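PDB 3PDU: 3-hydroxyisobutyrate dehydrogenase family protein, which probably catalyses the NADP(H)-dependent interconversion of succinic semialdehyde and gamma-hydroxybutyrate as a beta-hydroxyacid dehydrogenase. Local coordinates for residues A[58-63]-A[141-146]; A[91-96]-A[103-108]; A[115-120]-A[149-154]; A[178-183]-A[259-264]. All blocks are in the same frame, centred on the assembly; numbering follows the deposited sequence.

Overall arrangement
Contacts 1, 2 and 3 belong to the nucleotide-binding domain and share one sheet, in which strands 60-63, 90-93 and 115-122 lie side by side. Contacts 1 and 3 are close companions, their centres 6 Å apart, and Arg115 of contact 3 forms a salt bridge with Asp146 of contact 1. Contact 2 uses strand 90-93 between them, its centre about 12 Å from each, and carries Thr96, whose backbone N reaches the NADP ribose; the side chain of Ala119 in contact 3 stays about 11 Å from the cofactor. Contact 4 lies in the helical C-terminal part, its centre 34 Å from that of contact 1, where it borders other subunits.

Contact 1: residues A[58-63]-A[141-146]; sequences CDITIA and QSLFTD
In the Rossmann-type nucleotide-binding domain, strand 60-63 of the central sheet meets the short helix 141-146 through Ile60, which faces Leu143 and Asp146. The contact is small and mostly aliphatic. Ile60 sends its CD1 out to 4.0 Å from Leu143 CD1, and Ile60 CG1 lies almost as near to that same methyl. The two side chains run past each other in opposite directions, so they meet alongside rather than end on. Ile60 has an extended chain, with CG1 anti to the carbonyl carbon (chi1 -60°) and CD1 carried straight on (chi2 -179°), which takes the methyl across to the helix. Leu143 answers by turning CG to the side opposite its own amide nitrogen (chi1 179°), bringing CD1 toward the strand although its CB does not point at the strand.

The same Ile60 methyl also rests against the last turn of the helix, with CD1 4.0 Å from the carbonyl O of Asp146 and 4.1 Å from its CB. Here an aliphatic group packs on the base of an acidic side chain, whose carboxylate is engaged separately: Asp146 OD2 forms a salt bridge with Arg115 NH1, and that guanidinium also bonds to Ser142 OG. Ile92 of the adjoining strand touches both Ile60 and Leu143 and continues the apolar layer. Such aliphatic packing of a helix on a sheet is the usual construction of a Rossmann-type alpha/beta domain.

Contact 2: residues A[91-96]-A[103-108]; sequences YIDMST and TAIGAA. With NAP (NADP nicotinamide-adenine-dinucleotide phosphate), chain I.
Asp93 OD1 is gripped twice by Ser95, while the other carboxylate oxygen, OD2, lies 3.8 Å from Ile105 CD1 across the contact. Ser95 OG donates to Asp93 OD1 at 2.6 Å, on the syn lone pair, and is also bonded to Leu65 N; Ser95 N comes to Asp93 OD1 at 3.1 Å from above the carboxylate plane, closing an Asx turn where the strand ends. At a chi1 of -163° the carboxylate leans toward the following residues, where Ser95 meets it. With an alanine here in place of Asp93, both bonds to OD1 go, and the Ser95 amide would probably be left without its turn acceptor and the hydroxyl held by Leu65 N alone among the bonds described.

Ile105, from helix 99-111, uses its two branches separately. The Ile105 and Asp93 side chains cross at about a right angle, where CD1 meets OD2, and Ile105 CG2 sits at the edge of the Tyr91 ring, 4.1 Å from CE2. Beyond the turn, Thr96 N donates to O3D of the NADP ribose at 3.0 Å (152° at the hydrogen). A strand running into a tight turn at the cofactor, its helix packed back over it, belongs to the beta-alpha-beta unit of a dinucleotide-binding fold.

Contact 3: residues A[115-120]-A[149-154]; sequences RFLEAP and PAFAAL
Phe151 reaches Leu117 and Ala119 with the far end of its ring. Leu117 CD2 lies in the plane of the ring at its edge, 3.9 Å from CZ and 4.0 Å from CE2, so the methyl addresses the rim of the phenyl group and not its face. Ala119 CB touches the same corner, 4.1 Å from Phe151 CZ, on a slanting approach. Leu117 and Phe151 come at each other from opposite directions, one from the strand, the other from the helix. Phe151 CG is anti to the carbonyl carbon (chi1 -79°), which extends the ring from the helix to the sheet and leaves CZ as the atom that both partners meet. Leu117, with a trans first torsion (chi1 -174°), presents its CD2 branch to the ring.

This is helix-on-sheet packing of the Rossmann-type domain: helix 148-154 lies over strand 115-122, and Leu117 and Ala119, alternate residues of the segment, both point toward it. Further out, Ile92 and Ile135 on the flanking strands touch the Phe151 ring too, and each also borders Ala119, so the phenyl group beds among three neighbouring strands. The helix in turn packs on helix 13-23 through Ala150 and Leu154, which both meet Leu20. The strand positions Leu117 and Ala119 by its backbone ladder: Leu117 bonds to Tyr91 and Asp93 of the next strand.

Contact 4: residues A[178-183]-A[259-264]; sequences MGQMMT and ATANES
Ala261 points its CB toward helix 178-183 and is met there by two side chains of different character. Gln180 CG comes alongside at 4.0 Å from Ala261 CB, the methylene stem doing the touching, while Thr183 brings OG1 to 3.9 Å from the same methyl. The alanine methyl thus sits between residues nearly one turn apart on the opposing helix. Thr183 OG1 stands between the backbone N and the carbonyl carbon (chi1 58°), which turns the hydroxyl to Ala261 and leaves CG2 to face the next turn of helix 259-264. There Thr183 CG2 lies 4.4 Å from Ser264 CB, a looser contact; the hydroxyl of Ser264 has its polar partner in Arg267. Gly179, on the side of its helix turned to Ala261, has no side chain to add at the crossing.

The two helix segments approach to 9.3 Å between axes, with 66° between their directions, and their closest CA pair is Gln180 and Ala261 at 5.8 Å. At so steep a crossing the helices touch over a short length, at Gln180, Thr183, Ala261 and Ser264. Both helices also border other chains: Gln180 packs on Glu187 of the third subunit, Thr260 OG1 hydrogen-bonds to Thr260 OG1 of that subunit, and Glu263 OE1 to Leu255 N of the second subunit. Steeply crossed helices of this kind, both bordering other subunits, belong to the all-helical C-terminal domain of beta-hydroxyacid dehydrogenases.

Contact 1: residues A[58-63]-A[141-146]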
# COMPACT_ATOMS: atom_id res chain seq x y z
N CYS A 58 17.21 -7.77 -44.32
CA CYS A 58 17.60 -6.42 -43.89
C CYS A 58 18.86 -6.40 -43.02
O CYS A 58 19.04 -7.25 -42.16
CB CYS A 58 16.45 -5.78 -43.13
SG CYS A 58 14.97 -5.54 -44.13
N ASP A 59 19.72 -5.41 -43.25
CA ASP A 59 20.97 -5.33 -42.49
C ASP A 59 20.72 -5.05 -41.01
O ASP A 59 21.45 -5.53 -40.15
CB ASP A 59 21.89 -4.25 -43.06
CG ASP A 59 22.34 -4.57 -44.47
OD1 ASP A 59 22.94 -5.65 -44.67
OD2 ASP A 59 22.08 -3.75 -45.37
N ILE A 60 19.69 -4.25 -40.73
CA ILE A 60 19.36 -3.91 -39.36
C ILE A 60 17.86 -3.89 -39.21
O ILE A 60 17.16 -3.15 -39.92
CB ILE A 60 19.91 -2.51 -38.97
CG1 ILE A 60 21.44 -2.46 -39.09
CG2 ILE A 60 19.45 -2.13 -37.55
CD1 ILE A 60 22.03 -1.12 -38.69
N THR A 61 17.35 -4.72 -38.32
CA THR A 61 15.91 -4.77 -38.07
C THR A 61 15.61 -4.30 -36.67
O THR A 61 16.22 -4.76 -35.69
CB THR A 61 15.36 -6.19 -38.25
OG1 THR A 61 15.53 -6.59 -39.62
CG2 THR A 61 13.87 -6.24 -37.86
N ILE A 62 14.66 -3.38 -36.58
CA ILE A 62 14.22 -2.83 -35.31
C ILE A 62 12.85 -3.41 -34.95
O ILE A 62 12.02 -3.64 -35.85
CB ILE A 62 14.10 -1.31 -35.43
CG1 ILE A 62 15.49 -0.68 -35.59
CG2 ILE A 62 13.38 -0.71 -34.24
CD1 ILE A 62 15.43 0.83 -35.86
N ALA A 63 12.61 -3.67 -33.67
CA ALA A 63 11.31 -4.15 -33.22
C ALA A 63 10.72 -3.22 -32.14
O ALA A 63 11.43 -2.70 -31.29
CB ALA A 63 11.41 -5.59 -32.69
N GLN A 141 28.29 -3.12 -29.45
CA GLN A 141 28.78 -1.78 -29.74
C GLN A 141 28.88 -1.46 -31.23
O GLN A 141 28.59 -0.34 -31.65
CB GLN A 141 30.14 -1.54 -29.06
CG GLN A 141 30.06 -1.01 -27.64
CD GLN A 141 30.01 0.51 -27.58
OE1 GLN A 141 29.80 1.18 -28.59
NE2 GLN A 141 30.22 1.06 -26.38
N SER A 142 29.32 -2.43 -32.03
CA SER A 142 29.39 -2.23 -33.47
C SER A 142 28.00 -1.97 -34.05
O SER A 142 27.84 -1.16 -34.97
CB SER A 142 30.07 -3.41 -34.18
OG SER A 142 29.23 -4.55 -34.21
N LEU A 143 26.99 -2.64 -33.52
CA LEU A 143 25.62 -2.42 -34.00
C LEU A 143 25.10 -1.04 -33.56
O LEU A 143 24.44 -0.33 -34.33
CB LEU A 143 24.67 -3.53 -33.53
CG LEU A 143 23.19 -3.43 -33.93
CD1 LEU A 143 23.00 -3.23 -35.43
CD2 LEU A 143 22.44 -4.69 -33.46
N PHE A 144 25.39 -0.66 -32.32
CA PHE A 144 25.05 0.68 -31.85
C PHE A 144 25.62 1.73 -32.82
O PHE A 144 24.93 2.66 -33.24
CB PHE A 144 25.61 0.88 -30.43
CG PHE A 144 25.32 2.23 -29.84
CD1 PHE A 144 24.09 2.51 -29.27
CD2 PHE A 144 26.30 3.22 -29.85
CE1 PHE A 144 23.82 3.77 -28.71
CE2 PHE A 144 26.04 4.48 -29.30
CZ PHE A 144 24.80 4.75 -28.74
N THR A 145 26.88 1.56 -33.20
CA THR A 145 27.54 2.49 -34.10
C THR A 145 26.88 2.49 -35.48
O THR A 145 26.57 3.56 -36.02
CB THR A 145 29.05 2.15 -34.22
OG1 THR A 145 29.68 2.38 -32.96
CG2 THR A 145 29.72 3.04 -35.27
N ASP A 146 26.67 1.30 -36.04
CA ASP A 146 26.07 1.13 -37.37
C ASP A 146 24.68 1.76 -37.48
O ASP A 146 24.26 2.20 -38.56
CB ASP A 146 25.97 -0.36 -37.74
CG ASP A 146 27.32 -0.96 -38.13
OD1 ASP A 146 28.28 -0.19 -38.34
OD2 ASP A 146 27.40 -2.20 -38.25

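Contact 2: residues A[91-96]-A[103-108]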
# COMPACT_ATOMS: atom_id res chain seq x y z
N TYR A 91 19.72 -7.07 -34.94
CA TYR A 91 18.36 -6.99 -34.42
C TYR A 91 18.38 -6.04 -33.24
O TYR A 91 19.15 -6.24 -32.30
CB TYR A 91 17.89 -8.38 -33.99
CG TYR A 91 16.43 -8.44 -33.60
CD1 TYR A 91 15.44 -8.07 -34.49
CD2 TYR A 91 16.04 -8.87 -32.33
CE1 TYR A 91 14.11 -8.12 -34.15
CE2 TYR A 91 14.69 -8.92 -31.97
CZ TYR A 91 13.73 -8.54 -32.90
OH TYR A 91 12.39 -8.58 -32.58
N ILE A 92 17.59 -4.97 -33.31
CA ILE A 92 17.55 -3.97 -32.25
C ILE A 92 16.15 -3.97 -31.68
O ILE A 92 15.21 -3.49 -32.31
CB ILE A 92 17.88 -2.56 -32.78
CG1 ILE A 92 19.28 -2.54 -33.42
CG2 ILE A 92 17.78 -1.52 -31.66
CD1 ILE A 92 19.69 -1.20 -34.00
N ASP A 93 15.99 -4.52 -30.48
CA ASP A 93 14.67 -4.60 -29.88
C ASP A 93 14.46 -3.39 -29.00
O ASP A 93 15.13 -3.21 -27.98
CB ASP A 93 14.49 -5.91 -29.10
CG ASP A 93 13.02 -6.23 -28.81
OD1 ASP A 93 12.15 -5.36 -29.02
OD2 ASP A 93 12.73 -7.36 -28.37
N MET A 94 13.53 -2.53 -29.41
CA MET A 94 13.27 -1.29 -28.70
C MET A 94 12.04 -1.39 -27.81
O MET A 94 11.62 -0.41 -27.18
CB MET A 94 13.15 -0.13 -29.70
CG MET A 94 14.43 0.01 -30.54
SD MET A 94 14.46 1.44 -31.64
CE MET A 94 14.99 2.74 -30.53
N SER A 95 11.46 -2.59 -27.76
CA SER A 95 10.31 -2.89 -26.89
C SER A 95 10.69 -2.73 -25.42
O SER A 95 11.82 -3.03 -25.03
CB SER A 95 9.86 -4.34 -27.10
OG SER A 95 9.68 -4.67 -28.46
N THR A 96 9.74 -2.30 -24.58
CA THR A 96 10.00 -2.28 -23.14
C THR A 96 9.70 -3.66 -22.56
O THR A 96 8.55 -4.07 -22.50
CB THR A 96 9.19 -1.20 -22.40
OG1 THR A 96 9.58 0.10 -22.88
CG2 THR A 96 9.43 -1.26 -20.87
N THR A 103 18.00 -10.40 -22.46
CA THR A 103 19.19 -11.24 -22.42
C THR A 103 18.99 -12.52 -23.21
O THR A 103 19.86 -12.92 -23.99
CB THR A 103 19.61 -11.60 -20.98
OG1 THR A 103 20.05 -10.41 -20.30
CG2 THR A 103 20.76 -12.61 -20.99
N ALA A 104 17.83 -13.16 -23.02
CA ALA A 104 17.54 -14.43 -23.71
C ALA A 104 17.43 -14.24 -25.23
O ALA A 104 17.93 -15.06 -26.01
CB ALA A 104 16.26 -15.06 -23.17
N ILE A 105 16.78 -13.16 -25.65
CA ILE A 105 16.67 -12.85 -27.07
C ILE A 105 18.05 -12.59 -27.66
O ILE A 105 18.41 -13.14 -28.70
CB ILE A 105 15.74 -11.63 -27.31
CG1 ILE A 105 14.29 -12.03 -27.01
CG2 ILE A 105 15.88 -11.12 -28.74
CD1 ILE A 105 13.33 -10.85 -26.91
N GLY A 106 18.85 -11.79 -26.96
CA GLY A 106 20.19 -11.48 -27.42
C GLY A 106 21.06 -12.72 -27.54
O GLY A 106 21.75 -12.92 -28.54
N ALA A 107 21.04 -13.58 -26.52
CA ALA A 107 21.84 -14.81 -26.59
C ALA A 107 21.43 -15.68 -27.78
O ALA A 107 22.28 -16.25 -28.47
CB ALA A 107 21.74 -15.59 -25.28
N ALA A 108 20.12 -15.75 -28.05
CA ALA A 108 19.63 -16.56 -29.16
C ALA A 108 20.06 -15.98 -30.52
O ALA A 108 20.53 -16.72 -31.40
CB ALA A 108 18.12 -16.69 -29.10
PA NAP I . 0.82 -0.71 -29.01
O1A NAP I . -0.10 -1.44 -28.12
O2A NAP I . 0.18 0.37 -29.78
O5B NAP I . 1.59 -1.70 -30.00
C5B NAP I . 2.06 -2.97 -29.63
C4B NAP I . 2.66 -3.62 -30.88
O4B NAP I . 3.06 -4.94 -30.56
C3B NAP I . 1.67 -3.73 -32.04
O3B NAP I . 2.41 -3.64 -33.25
C2B NAP I . 1.15 -5.15 -31.90
O2B NAP I . 0.72 -5.78 -33.08
C1B NAP I . 2.41 -5.84 -31.42
N9A NAP I . 2.14 -7.11 -30.73
C8A NAP I . 1.53 -7.31 -29.53
N7A NAP I . 1.53 -8.65 -29.29
C5A NAP I . 2.14 -9.28 -30.31
C6A NAP I . 2.41 -10.62 -30.56
N6A NAP I . 2.05 -11.56 -29.69
N1A NAP I . 3.06 -10.95 -31.73
C2A NAP I . 3.44 -9.97 -32.63
N3A NAP I . 3.17 -8.65 -32.37
C4A NAP I . 2.53 -8.32 -31.23
O3 NAP I . 1.99 -0.19 -28.06
PN NAP I . 3.06 0.99 -28.17
O1N NAP I . 2.57 2.11 -27.34
O2N NAP I . 3.47 1.14 -29.59
O5D NAP I . 4.24 0.27 -27.34
C5D NAP I . 5.22 -0.55 -27.93
C4D NAP I . 6.33 -0.71 -26.90
O4D NAP I . 6.89 0.56 -26.63
C3D NAP I . 5.77 -1.20 -25.57
O3D NAP I . 6.77 -2.00 -24.95
C2D NAP I . 5.60 0.06 -24.75
O2D NAP I . 5.66 -0.18 -23.35
C1D NAP I . 6.80 0.84 -25.25
N1N NAP I . 6.74 2.29 -25.10
C2N NAP I . 5.58 2.98 -25.33
C3N NAP I . 5.56 4.37 -25.21
C7N NAP I . 4.31 5.17 -25.49
O7N NAP I . 4.24 6.47 -25.00
N7N NAP I . 3.28 4.65 -26.17
C4N NAP I . 6.74 5.04 -24.87
C5N NAP I . 7.92 4.34 -24.65
C6N NAP I . 7.91 2.95 -24.79
P2B NAP I . -0.83 -5.72 -33.52
O1X NAP I . -1.04 -6.95 -34.35
O2X NAP I . -1.70 -5.70 -32.28
O3X NAP I . -1.08 -4.47 -34.31

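Contact 3: residues A[115-120]-A[149-154]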
# COMPACT_ATOMS: atom_id res chain seq x y z
N ARG A 115 23.77 -9.88 -34.72
CA ARG A 115 24.16 -8.98 -33.64
C ARG A 115 22.91 -8.45 -32.96
O ARG A 115 21.91 -8.20 -33.64
CB ARG A 115 25.02 -7.83 -34.16
CG ARG A 115 26.35 -8.27 -34.78
CD ARG A 115 27.11 -7.08 -35.36
NE ARG A 115 26.42 -6.50 -36.51
CZ ARG A 115 26.60 -5.26 -36.94
NH1 ARG A 115 27.45 -4.45 -36.31
NH2 ARG A 115 25.94 -4.82 -38.00
N PHE A 116 22.97 -8.28 -31.64
CA PHE A 116 21.82 -7.84 -30.86
C PHE A 116 22.12 -6.60 -30.03
O PHE A 116 23.17 -6.47 -29.40
CB PHE A 116 21.28 -8.94 -29.92
CG PHE A 116 20.10 -8.49 -29.09
CD1 PHE A 116 18.84 -8.38 -29.67
CD2 PHE A 116 20.26 -8.14 -27.75
CE1 PHE A 116 17.75 -7.94 -28.92
CE2 PHE A 116 19.18 -7.72 -27.00
CZ PHE A 116 17.92 -7.61 -27.58
N LEU A 117 21.15 -5.69 -30.03
CA LEU A 117 21.19 -4.52 -29.18
C LEU A 117 19.80 -4.30 -28.63
O LEU A 117 18.82 -4.39 -29.39
CB LEU A 117 21.59 -3.30 -30.03
CG LEU A 117 21.83 -1.97 -29.32
CD1 LEU A 117 23.17 -2.02 -28.59
CD2 LEU A 117 21.83 -0.84 -30.35
N GLU A 118 19.67 -4.03 -27.34
CA GLU A 118 18.37 -3.62 -26.82
C GLU A 118 18.40 -2.10 -26.82
O GLU A 118 19.45 -1.50 -26.59
CB GLU A 118 18.11 -4.18 -25.41
CG GLU A 118 19.02 -3.60 -24.32
CD GLU A 118 18.66 -4.10 -22.92
OE1 GLU A 118 17.67 -4.85 -22.78
OE2 GLU A 118 19.38 -3.76 -21.96
N ALA A 119 17.27 -1.46 -27.11
CA ALA A 119 17.24 -0.01 -27.10
C ALA A 119 15.85 0.54 -26.78
O ALA A 119 15.24 1.23 -27.60
CB ALA A 119 17.75 0.55 -28.43
N PRO A 120 15.35 0.25 -25.56
CA PRO A 120 14.05 0.80 -25.18
C PRO A 120 14.16 2.32 -25.11
O PRO A 120 15.27 2.86 -25.03
CB PRO A 120 13.80 0.19 -23.79
CG PRO A 120 15.19 -0.13 -23.26
CD PRO A 120 15.99 -0.52 -24.47
N PRO A 149 22.88 6.58 -37.86
CA PRO A 149 22.03 7.43 -38.69
C PRO A 149 20.54 7.18 -38.46
O PRO A 149 19.73 8.12 -38.46
CB PRO A 149 22.46 7.06 -40.12
CG PRO A 149 23.91 6.67 -39.97
CD PRO A 149 23.96 5.93 -38.63
N ALA A 150 20.16 5.93 -38.24
CA ALA A 150 18.77 5.64 -37.94
C ALA A 150 18.35 6.19 -36.56
O ALA A 150 17.25 6.75 -36.41
CB ALA A 150 18.49 4.12 -38.05
N PHE A 151 19.21 6.07 -35.56
CA PHE A 151 18.91 6.59 -34.23
C PHE A 151 18.74 8.11 -34.27
O PHE A 151 17.96 8.68 -33.51
CB PHE A 151 20.00 6.20 -33.21
CG PHE A 151 19.89 4.77 -32.71
CD1 PHE A 151 18.71 4.05 -32.83
CD2 PHE A 151 20.96 4.17 -32.07
CE1 PHE A 151 18.61 2.74 -32.35
CE2 PHE A 151 20.87 2.86 -31.58
CZ PHE A 151 19.69 2.15 -31.71
N ALA A 152 19.47 8.78 -35.16
CA ALA A 152 19.32 10.23 -35.31
C ALA A 152 17.96 10.63 -35.89
O ALA A 152 17.45 11.71 -35.61
CB ALA A 152 20.46 10.81 -36.15
N ALA A 153 17.36 9.75 -36.69
CA ALA A 153 16.01 9.98 -37.20
C ALA A 153 14.96 9.69 -36.13
O ALA A 153 13.83 10.18 -36.20
CB ALA A 153 15.75 9.11 -38.43
N LEU A 154 15.32 8.89 -35.14
CA LEU A 154 14.34 8.45 -34.14
C LEU A 154 14.37 9.24 -32.84
O LEU A 154 13.33 9.42 -32.20
CB LEU A 154 14.55 6.97 -33.81
CG LEU A 154 14.35 5.96 -34.95
CD1 LEU A 154 14.64 4.57 -34.41
CD2 LEU A 154 12.94 6.03 -35.51

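Contact 4: residues A[178-183]-A[259-264]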
# COMPACT_ATOMS: atom_id res chain seq x y z
N MET A 178 7.80 7.21 -13.25
CA MET A 178 6.69 7.85 -13.97
C MET A 178 5.31 7.36 -13.51
O MET A 178 4.36 8.16 -13.39
CB MET A 178 6.85 7.64 -15.48
CG MET A 178 5.90 8.46 -16.33
SD MET A 178 6.24 8.17 -18.09
CE MET A 178 5.57 6.53 -18.28
N GLY A 179 5.18 6.07 -13.25
CA GLY A 179 3.90 5.51 -12.83
C GLY A 179 3.48 6.06 -11.48
O GLY A 179 2.33 6.41 -11.27
N GLN A 180 4.44 6.14 -10.55
CA GLN A 180 4.15 6.70 -9.24
C GLN A 180 3.85 8.20 -9.32
O GLN A 180 3.02 8.71 -8.56
CB GLN A 180 5.29 6.41 -8.27
CG GLN A 180 5.46 4.91 -7.98
CD GLN A 180 6.46 4.64 -6.86
OE1 GLN A 180 7.49 4.00 -7.08
NE2 GLN A 180 6.16 5.12 -5.68
N MET A 181 4.52 8.91 -10.22
CA MET A 181 4.19 10.33 -10.41
C MET A 181 2.77 10.54 -10.90
O MET A 181 2.10 11.51 -10.52
CB MET A 181 5.16 11.02 -11.38
CG MET A 181 6.51 11.34 -10.75
SD MET A 181 7.60 12.12 -11.96
CE MET A 181 6.80 13.70 -12.24
N MET A 182 2.31 9.63 -11.77
CA MET A 182 0.96 9.77 -12.32
C MET A 182 -0.09 9.50 -11.25
O MET A 182 -1.10 10.21 -11.17
CB MET A 182 0.75 8.84 -13.53
CG MET A 182 -0.62 9.03 -14.21
SD MET A 182 -0.74 10.63 -15.04
CE MET A 182 -2.15 11.32 -14.18
N THR A 183 0.13 8.48 -10.41
CA THR A 183 -0.83 8.23 -9.34
C THR A 183 -0.77 9.34 -8.29
O THR A 183 -1.78 9.69 -7.70
CB THR A 183 -0.67 6.83 -8.66
OG1 THR A 183 0.66 6.67 -8.13
CG2 THR A 183 -1.00 5.71 -9.64
N ALA A 259 4.66 -1.01 -5.78
CA ALA A 259 3.66 -2.07 -5.64
C ALA A 259 2.26 -1.48 -5.49
O ALA A 259 1.31 -1.96 -6.11
CB ALA A 259 3.99 -2.96 -4.44
N THR A 260 2.13 -0.45 -4.67
CA THR A 260 0.83 0.22 -4.52
C THR A 260 0.35 0.83 -5.84
O THR A 260 -0.81 0.69 -6.22
CB THR A 260 0.86 1.27 -3.39
OG1 THR A 260 1.06 0.61 -2.14
CG2 THR A 260 -0.45 2.06 -3.33
N ALA A 261 1.25 1.49 -6.55
CA ALA A 261 0.86 2.11 -7.81
C ALA A 261 0.47 1.03 -8.83
O ALA A 261 -0.50 1.20 -9.57
CB ALA A 261 1.98 3.00 -8.35
N ASN A 262 1.23 -0.06 -8.85
CA ASN A 262 0.90 -1.20 -9.72
C ASN A 262 -0.56 -1.66 -9.53
O ASN A 262 -1.30 -1.84 -10.50
CB ASN A 262 1.88 -2.36 -9.45
CG ASN A 262 1.74 -3.51 -10.44
OD1 ASN A 262 1.35 -3.31 -11.60
ND2 ASN A 262 2.10 -4.73 -10.00
N GLU A 263 -0.96 -1.86 -8.28
CA GLU A 263 -2.34 -2.29 -8.01
C GLU A 263 -3.39 -1.25 -8.41
O GLU A 263 -4.48 -1.60 -8.86
CB GLU A 263 -2.54 -2.74 -6.56
CG GLU A 263 -1.55 -3.82 -6.12
CD GLU A 263 -1.57 -5.06 -7.00
OE1 GLU A 263 -2.67 -5.61 -7.22
OE2 GLU A 263 -0.49 -5.47 -7.49
N SER A 264 -3.07 0.04 -8.26
CA SER A 264 -4.03 1.06 -8.70
C SER A 264 -4.22 1.00 -10.21
O SER A 264 -5.34 1.16 -10.71
CB SER A 264 -3.61 2.46 -8.27
OG SER A 264 -3.73 2.59 -6.86